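ATP12 ATPase (Paracoccus denitrificans, PDB 2R31) probably acts as a chaperone in the assembly of the F1-ATPase. Local coordinates at residues Asp87-Ala90 / Ala91-Asp95; Gly177-Ile180 / Leu181-Val185; Gly188-Ala192 / Pro193-Ala197. One frame throughout, in Å; residues are numbered along the deposited sequence.

Interaction 1 of 3, residues Asp87-Ala90 / Ala91-Asp95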
loop_
_atom_site.group_PDB
_atom_site.type_symbol
_atom_site.label_atom_id
_atom_site.label_comp_id
_atom_site.label_asym_id
_atom_site.label_seq_id
_atom_site.Cartn_x
_atom_site.Cartn_y
_atom_site.Cartn_z
ATOM N N ASP A 87 -1.546 -14.878 -7.465
ATOM C CA ASP A 87 -2.789 -15.490 -7.056
ATOM C C ASP A 87 -2.871 -15.590 -5.547
ATOM O O ASP A 87 -3.935 -15.334 -4.922
ATOM C CB ASP A 87 -2.972 -16.840 -7.714
ATOM C CG ASP A 87 -2.994 -16.833 -9.189
ATOM O OD1 ASP A 87 -3.546 -15.850 -9.764
ATOM O OD2 ASP A 87 -2.537 -17.807 -9.822
ATOM N N ALA A 88 -1.788 -15.994 -4.893
ATOM C CA ALA A 88 -1.742 -16.078 -3.465
ATOM C C ALA A 88 -1.885 -14.717 -2.774
ATOM O O ALA A 88 -2.605 -14.568 -1.819
ATOM C CB ALA A 88 -0.460 -16.760 -2.970
ATOM N N VAL A 89 -1.133 -13.727 -3.302
ATOM C CA VAL A 89 -1.176 -12.391 -2.694
ATOM C C VAL A 89 -2.572 -11.791 -2.846
ATOM O O VAL A 89 -3.105 -11.182 -1.909
ATOM C CB VAL A 89 -0.092 -11.480 -3.316
ATOM C CG1 VAL A 89 -0.224 -10.042 -2.793
ATOM C CG2 VAL A 89 1.315 -11.986 -2.984
ATOM N N ALA A 90 -3.174 -11.967 -4.025
ATOM C CA ALA A 90 -4.521 -11.444 -4.236
ATOM C C ALA A 90 -5.519 -12.069 -3.261
ATOM O O ALA A 90 -6.399 -11.377 -2.714
ATOM C CB ALA A 90 -4.960 -11.655 -5.668
ATOM N N ALA A 91 -5.427 -13.377 -3.037
ATOM C CA ALA A 91 -6.361 -14.043 -2.113
ATOM C C ALA A 91 -6.135 -13.533 -0.695
ATOM O O ALA A 91 -7.080 -13.270 0.054
ATOM C CB ALA A 91 -6.174 -15.525 -2.195
ATOM N N MET A 92 -4.860 -13.374 -0.306
ATOM C CA MET A 92 -4.534 -12.917 1.030
ATOM C C MET A 92 -5.078 -11.512 1.287
ATOM O O MET A 92 -5.655 -11.227 2.352
ATOM C CB MET A 92 -2.997 -12.992 1.191
ATOM C CG MET A 92 -2.471 -12.519 2.532
ATOM S SD MET A 92 -2.274 -10.763 2.713
ATOM C CE MET A 92 -0.928 -10.479 1.609
ATOM N N LEU A 93 -4.894 -10.609 0.321
ATOM C CA LEU A 93 -5.389 -9.243 0.509
ATOM C C LEU A 93 -6.910 -9.242 0.492
ATOM O O LEU A 93 -7.573 -8.549 1.301
ATOM C CB LEU A 93 -4.795 -8.309 -0.518
ATOM C CG LEU A 93 -3.310 -8.044 -0.385
ATOM C CD1 LEU A 93 -2.800 -7.246 -1.571
ATOM C CD2 LEU A 93 -2.979 -7.350 0.938
ATOM N N GLY A 94 -7.520 -10.002 -0.417
ATOM C CA GLY A 94 -8.967 -10.068 -0.479
ATOM C C GLY A 94 -9.553 -10.603 0.830
ATOM O O GLY A 94 -10.680 -10.221 1.221
ATOM N N ASP A 95 -8.855 -11.504 1.504
ATOM C CA ASP A 95 -9.306 -12.074 2.754
ATOM C C ASP A 95 -9.390 -11.058 3.890
ATOM O O ASP A 95 -10.110 -11.307 4.871
ATOM C CB ASP A 95 -8.424 -13.191 3.204
ATOM C CG ASP A 95 -8.592 -14.452 2.488
ATOM O OD1 ASP A 95 -9.607 -14.636 1.738
ATOM O OD2 ASP A 95 -7.667 -15.299 2.651
#

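Interaction 2 of 3, residues Gly177-Ile180 / Leu181-Val185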
loop_
_atom_site.group_PDB
_atom_site.type_symbol
_atom_site.label_atom_id
_atom_site.label_comp_id
_atom_site.label_asym_id
_atom_site.label_seq_id
_atom_site.Cartn_x
_atom_site.Cartn_y
_atom_site.Cartn_z
ATOM N N GLY A 177 -4.693 -2.443 8.326
ATOM C CA GLY A 177 -5.500 -3.632 8.580
ATOM C C GLY A 177 -6.908 -3.587 8.029
ATOM O O GLY A 177 -7.839 -4.132 8.654
ATOM N N SER A 178 -7.091 -2.991 6.875
ATOM C CA SER A 178 -8.403 -2.804 6.288
ATOM C C SER A 178 -8.333 -2.932 4.768
ATOM O O SER A 178 -7.673 -2.135 4.099
ATOM C CB SER A 178 -8.963 -1.424 6.630
ATOM O OG SER A 178 -10.193 -1.183 5.992
ATOM N N LEU A 179 -9.076 -3.920 4.225
ATOM C CA LEU A 179 -9.247 -3.938 2.772
ATOM C C LEU A 179 -10.049 -2.753 2.301
ATOM O O LEU A 179 -9.740 -2.203 1.232
ATOM C CB LEU A 179 -9.928 -5.273 2.356
ATOM C CG LEU A 179 -10.137 -5.396 0.851
ATOM C CD1 LEU A 179 -8.860 -5.339 0.072
ATOM C CD2 LEU A 179 -10.875 -6.710 0.566
ATOM N N ILE A 180 -11.098 -2.366 3.035
ATOM C CA ILE A 180 -11.913 -1.243 2.581
ATOM C C ILE A 180 -11.091 0.040 2.482
ATOM O O ILE A 180 -11.214 0.779 1.488
ATOM C CB ILE A 180 -13.155 -1.066 3.445
ATOM C CG1 ILE A 180 -14.029 -2.334 3.449
ATOM C CG2 ILE A 180 -13.950 0.161 3.014
ATOM C CD1 ILE A 180 -14.314 -2.946 2.054
ATOM N N LEU A 181 -10.262 0.341 3.492
ATOM C CA LEU A 181 -9.454 1.546 3.371
ATOM C C LEU A 181 -8.473 1.464 2.239
ATOM O O LEU A 181 -8.216 2.464 1.532
ATOM C CB LEU A 181 -8.706 1.853 4.673
ATOM C CG LEU A 181 -9.572 2.220 5.890
ATOM C CD1 LEU A 181 -8.675 2.453 7.092
ATOM C CD2 LEU A 181 -10.442 3.429 5.622
ATOM N N GLY A 182 -7.868 0.294 1.986
ATOM C CA GLY A 182 -6.953 0.188 0.870
ATOM C C GLY A 182 -7.642 0.374 -0.486
ATOM O O GLY A 182 -7.145 1.096 -1.358
ATOM N N LEU A 183 -8.788 -0.301 -0.653
ATOM C CA LEU A 183 -9.549 -0.135 -1.887
ATOM C C LEU A 183 -10.025 1.309 -2.055
ATOM O O LEU A 183 -10.042 1.833 -3.166
ATOM C CB LEU A 183 -10.737 -1.097 -1.961
ATOM C CG LEU A 183 -10.352 -2.575 -2.087
ATOM C CD1 LEU A 183 -11.595 -3.430 -2.009
ATOM C CD2 LEU A 183 -9.584 -2.863 -3.338
ATOM N N ALA A 184 -10.420 1.968 -0.954
ATOM C CA ALA A 184 -10.886 3.347 -1.066
ATOM C C ALA A 184 -9.787 4.259 -1.542
ATOM O O ALA A 184 -10.069 5.237 -2.267
ATOM C CB ALA A 184 -11.451 3.798 0.272
ATOM N N VAL A 185 -8.528 3.992 -1.201
ATOM C CA VAL A 185 -7.419 4.797 -1.705
ATOM C C VAL A 185 -7.248 4.527 -3.201
ATOM O O VAL A 185 -7.207 5.449 -4.025
ATOM C CB VAL A 185 -6.129 4.559 -0.919
ATOM C CG1 VAL A 185 -4.961 5.277 -1.615
ATOM C CG2 VAL A 185 -6.285 5.014 0.514
#

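Interaction 3 of 3, residues Gly188-Ala192 / Pro193-Ala197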
loop_
_atom_site.group_PDB
_atom_site.type_symbol
_atom_site.label_atom_id
_atom_site.label_comp_id
_atom_site.label_asym_id
_atom_site.label_seq_id
_atom_site.Cartn_x
_atom_site.Cartn_y
_atom_site.Cartn_z
ATOM N N GLY A 188 -9.984 5.950 -5.377
ATOM C CA GLY A 188 -10.167 7.386 -5.381
ATOM C C GLY A 188 -11.216 7.947 -4.469
ATOM O O GLY A 188 -11.498 9.136 -4.581
ATOM N N ARG A 189 -11.703 7.163 -3.539
ATOM C CA ARG A 189 -12.691 7.634 -2.564
ATOM C C ARG A 189 -12.052 8.458 -1.444
ATOM O O ARG A 189 -12.695 9.405 -0.946
ATOM C CB ARG A 189 -13.492 6.461 -2.045
ATOM C CG ARG A 189 -14.465 6.772 -0.900
ATOM C CD ARG A 189 -15.510 7.793 -1.235
ATOM N NE ARG A 189 -16.411 8.045 -0.131
ATOM C CZ ARG A 189 -16.117 8.775 0.948
ATOM N NH1 ARG A 189 -14.937 9.349 1.010
ATOM N NH2 ARG A 189 -17.024 8.914 1.932
ATOM N N ILE A 190 -10.856 8.091 -1.022
ATOM C CA ILE A 190 -10.071 8.831 -0.033
ATOM C C ILE A 190 -8.617 8.810 -0.479
ATOM O O ILE A 190 -8.252 7.973 -1.315
ATOM C CB ILE A 190 -10.210 8.289 1.401
ATOM C CG1 ILE A 190 -9.658 6.837 1.491
ATOM C CG2 ILE A 190 -11.608 8.427 1.922
ATOM C CD1 ILE A 190 -9.806 6.165 2.829
ATOM N N ASP A 191 -7.793 9.695 0.082
ATOM C CA ASP A 191 -6.354 9.628 -0.123
ATOM C C ASP A 191 -5.697 8.891 1.066
ATOM O O ASP A 191 -6.325 8.536 2.062
ATOM C CB ASP A 191 -5.789 11.025 -0.352
ATOM C CG ASP A 191 -5.914 11.960 0.799
ATOM O OD1 ASP A 191 -6.290 11.566 1.910
ATOM O OD2 ASP A 191 -5.599 13.176 0.568
ATOM N N ALA A 192 -4.400 8.642 0.901
ATOM C CA ALA A 192 -3.685 7.872 1.928
ATOM C C ALA A 192 -3.636 8.608 3.262
ATOM O O ALA A 192 -3.794 7.939 4.295
ATOM C CB ALA A 192 -2.286 7.501 1.431
ATOM N N PRO A 193 -3.424 9.916 3.342
ATOM C CA PRO A 193 -3.459 10.581 4.658
ATOM C C PRO A 193 -4.793 10.418 5.364
ATOM O O PRO A 193 -4.873 10.251 6.590
ATOM C CB PRO A 193 -3.099 12.034 4.325
ATOM C CG PRO A 193 -2.330 11.956 3.056
ATOM C CD PRO A 193 -2.914 10.814 2.291
ATOM N N THR A 194 -5.902 10.462 4.599
ATOM C CA THR A 194 -7.217 10.250 5.174
ATOM C C THR A 194 -7.398 8.810 5.655
ATOM O O THR A 194 -7.901 8.570 6.774
ATOM C CB THR A 194 -8.306 10.650 4.165
ATOM O OG1 THR A 194 -8.137 12.025 3.833
ATOM C CG2 THR A 194 -9.692 10.401 4.698
ATOM N N ALA A 195 -6.976 7.836 4.851
ATOM C CA ALA A 195 -7.039 6.460 5.265
ATOM C C ALA A 195 -6.255 6.223 6.577
ATOM O O ALA A 195 -6.689 5.545 7.486
ATOM C CB ALA A 195 -6.472 5.542 4.194
ATOM N N HIS A 196 -5.053 6.828 6.633
ATOM C CA HIS A 196 -4.217 6.710 7.840
ATOM C C HIS A 196 -4.933 7.277 9.066
ATOM O O HIS A 196 -5.041 6.616 10.123
ATOM C CB HIS A 196 -2.895 7.434 7.574
ATOM C CG HIS A 196 -1.999 7.435 8.767
ATOM N ND1 HIS A 196 -1.407 6.315 9.271
ATOM C CD2 HIS A 196 -1.659 8.526 9.514
ATOM C CE1 HIS A 196 -0.657 6.727 10.316
ATOM N NE2 HIS A 196 -0.795 8.014 10.478
ATOM N N ALA A 197 -5.481 8.484 8.940
ATOM C CA ALA A 197 -6.209 9.094 10.052
ATOM C C ALA A 197 -7.386 8.217 10.474
ATOM O O ALA A 197 -7.601 7.965 11.703
ATOM C CB ALA A 197 -6.633 10.494 9.680
HETATM O O HOH W 1 -9.499 11.942 1.189
#

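Interaction 1 of 3, residues Asp87-Ala90 / Ala91-Asp95
Two successive turns of the short alpha-helix 86-95 meet here, and the contact is carried by Val89 lying beside Leu93 one turn on. The methyl CG1 of Val89 meets CD1 of Leu93 at 4.0 Å, with the two side chains next to each other and pointing the same way. Val89 CG1 stands opposite the backbone N (chi1 174°), beside its own carbonyl carbon, which directs this methyl along the helix to the next turn. Leu93 starts the other way: its CG lies beside its own backbone N, and that carbon lies 3.5 Å from Val89 O. The same carbonyl oxygen accepts from Leu93 N at 2.9 Å in a fairly straight bond (165° at the hydrogen). Met92 flanks the same ridge. Its chain is bent about the CB-CG and CG-SD bonds, bringing the methyl CE back to 4.5 Å from Val89 CG1, a loose apolar approach. The i to i+4 ladder of the alpha-helix runs unbroken beneath these side chains: Ala91 N bonds Asp87 O, Met92 N bonds Ala88 O, and Gly94 N reaches Ala90 O at 2.9 Å. Ala91 CB sits 3.5 Å from Asp87 O, one turn back. The helix is amphipathic. Asp87 and Ala88 lie on its exposed side, whereas Val89 and Leu93 rest on Leu166 of helix 163-174, and Ala90 and Leu93 touch Val158 of helix 148-159. At the C-terminal end, Asp95 OD1 forms a salt bridge with NH1 of Arg155, which ties this end of helix 86-95 to helix 148-159.

Interaction 2 of 3, residues Gly177-Ile180 / Leu181-Val185
Ser178 reaches forward to Leu181, and its side chain can be followed outward. CB lies against the leucine, 3.8 Å from Leu181 CG. One bond further, OG accepts from Leu181 N at 2.9 Å in an almost linear bond (172° at the hydrogen). With OG opposite its own backbone N (chi1 176°), the hydroxyl swings to the carbonyl side of the residue, ahead of the first helical turn. The same oxygen lies 3.5 Å from Leu181 CG, so bond and apolar contact share the one atom. OG is also hydrogen-bonded to Asp100 OD1, while Asp100 OD2 takes the amide of Ile180; the aspartate thus joins the serine in binding the helix start. This is the N-cap of helix 179-186: Ser178 satisfies an amide that has no carbonyl of a preceding turn, and Gly177, with positive phi, marks where the chain leaves helix 163-174. The regular ladder begins at once, as Gly182 N bonds Ser178 O at 3.2 Å, and Leu183 N follows with a nearly straight 2.8 Å bond to Leu179 O. On another side of the helix, Leu179 and Leu183 cross at a slant. Leu179 CG meets Leu183 CD1 at 3.8 Å, and Leu179 CD1 sits equally near Leu183 CG. That CG also lies 3.4 Å from Leu179 O, the acceptor of the Leu183 amide. Ile180 O accepts from Ala184 N. All the touching residues are buried: Leu179, Ile180 and Leu183 pack on Leu154 of helix 148-159, and Ala184 touches Leu123 and Trp126 of helix 110-130.

Interaction 3 of 3, residues Gly188-Ala192 / Pro193-Ala197
Asp191 and Thr194 meet with their side chains at about a right angle, and Asp191 OD1 is the shared acceptor. Thr194 OG1 donates to it at 2.7 Å from the syn side, 30° out of the carboxylate plane. Thr194 N comes from the opposite face at 2.9 Å, nearly in line with the C-O bond. Asp191 CG sits between its own backbone N and carbonyl carbon (chi1 64°), turning the carboxylate toward the first turn of helix 192-199, where Asp191 is the N-cap. A water adds a bridge, accepting from Asp191 N and donating to Thr194 OG1. Pro193 also crosses the aspartate at about a right angle, its CD 3.5 Å from Asp191 OD1. Ile190 lies obliquely across Thr194, where the CG2 methyls meet at 3.9 Å, while its CD1 reaches Ala195 CB at 3.7 Å. In the backbone, Ala195 N bonds Asp191 O at 2.9 Å. At the start of the loop, Gly188 ends helix 179-186 in a Schellman motif. Ile190 packs back on Leu181, Ala184 and Val185 of that helix, while Glu231 of helix 214-236 takes the Ala192 amide, with Pro193 on Arg228 and His196 on Leu224.

How the interactions relate
Interaction 2 is the buried one; interactions 1 and 3 are partly exposed. Interaction 1 lies within a helix and joins apolar side chains over plain backbone bonds, whereas interactions 2 and 3 sit at helix starts and use polar caps: a serine hydroxyl backed by Asp100 in the core, and nearer the surface a carboxylate cap, with a water bridging the Asp191 amide and the Thr194 hydroxyl. Leu179 touches the end of helix 86-95, linking interactions 1 and 2. Interactions 2 and 3 share the junction of helices 179-186 and 192-199, where Ala184 O probably accepts from the amides of Arg189 and Ile190 and Val185 packs on Ala195. Interactions 1 and 3 do not touch, their nearest atoms being about 14 Å apart.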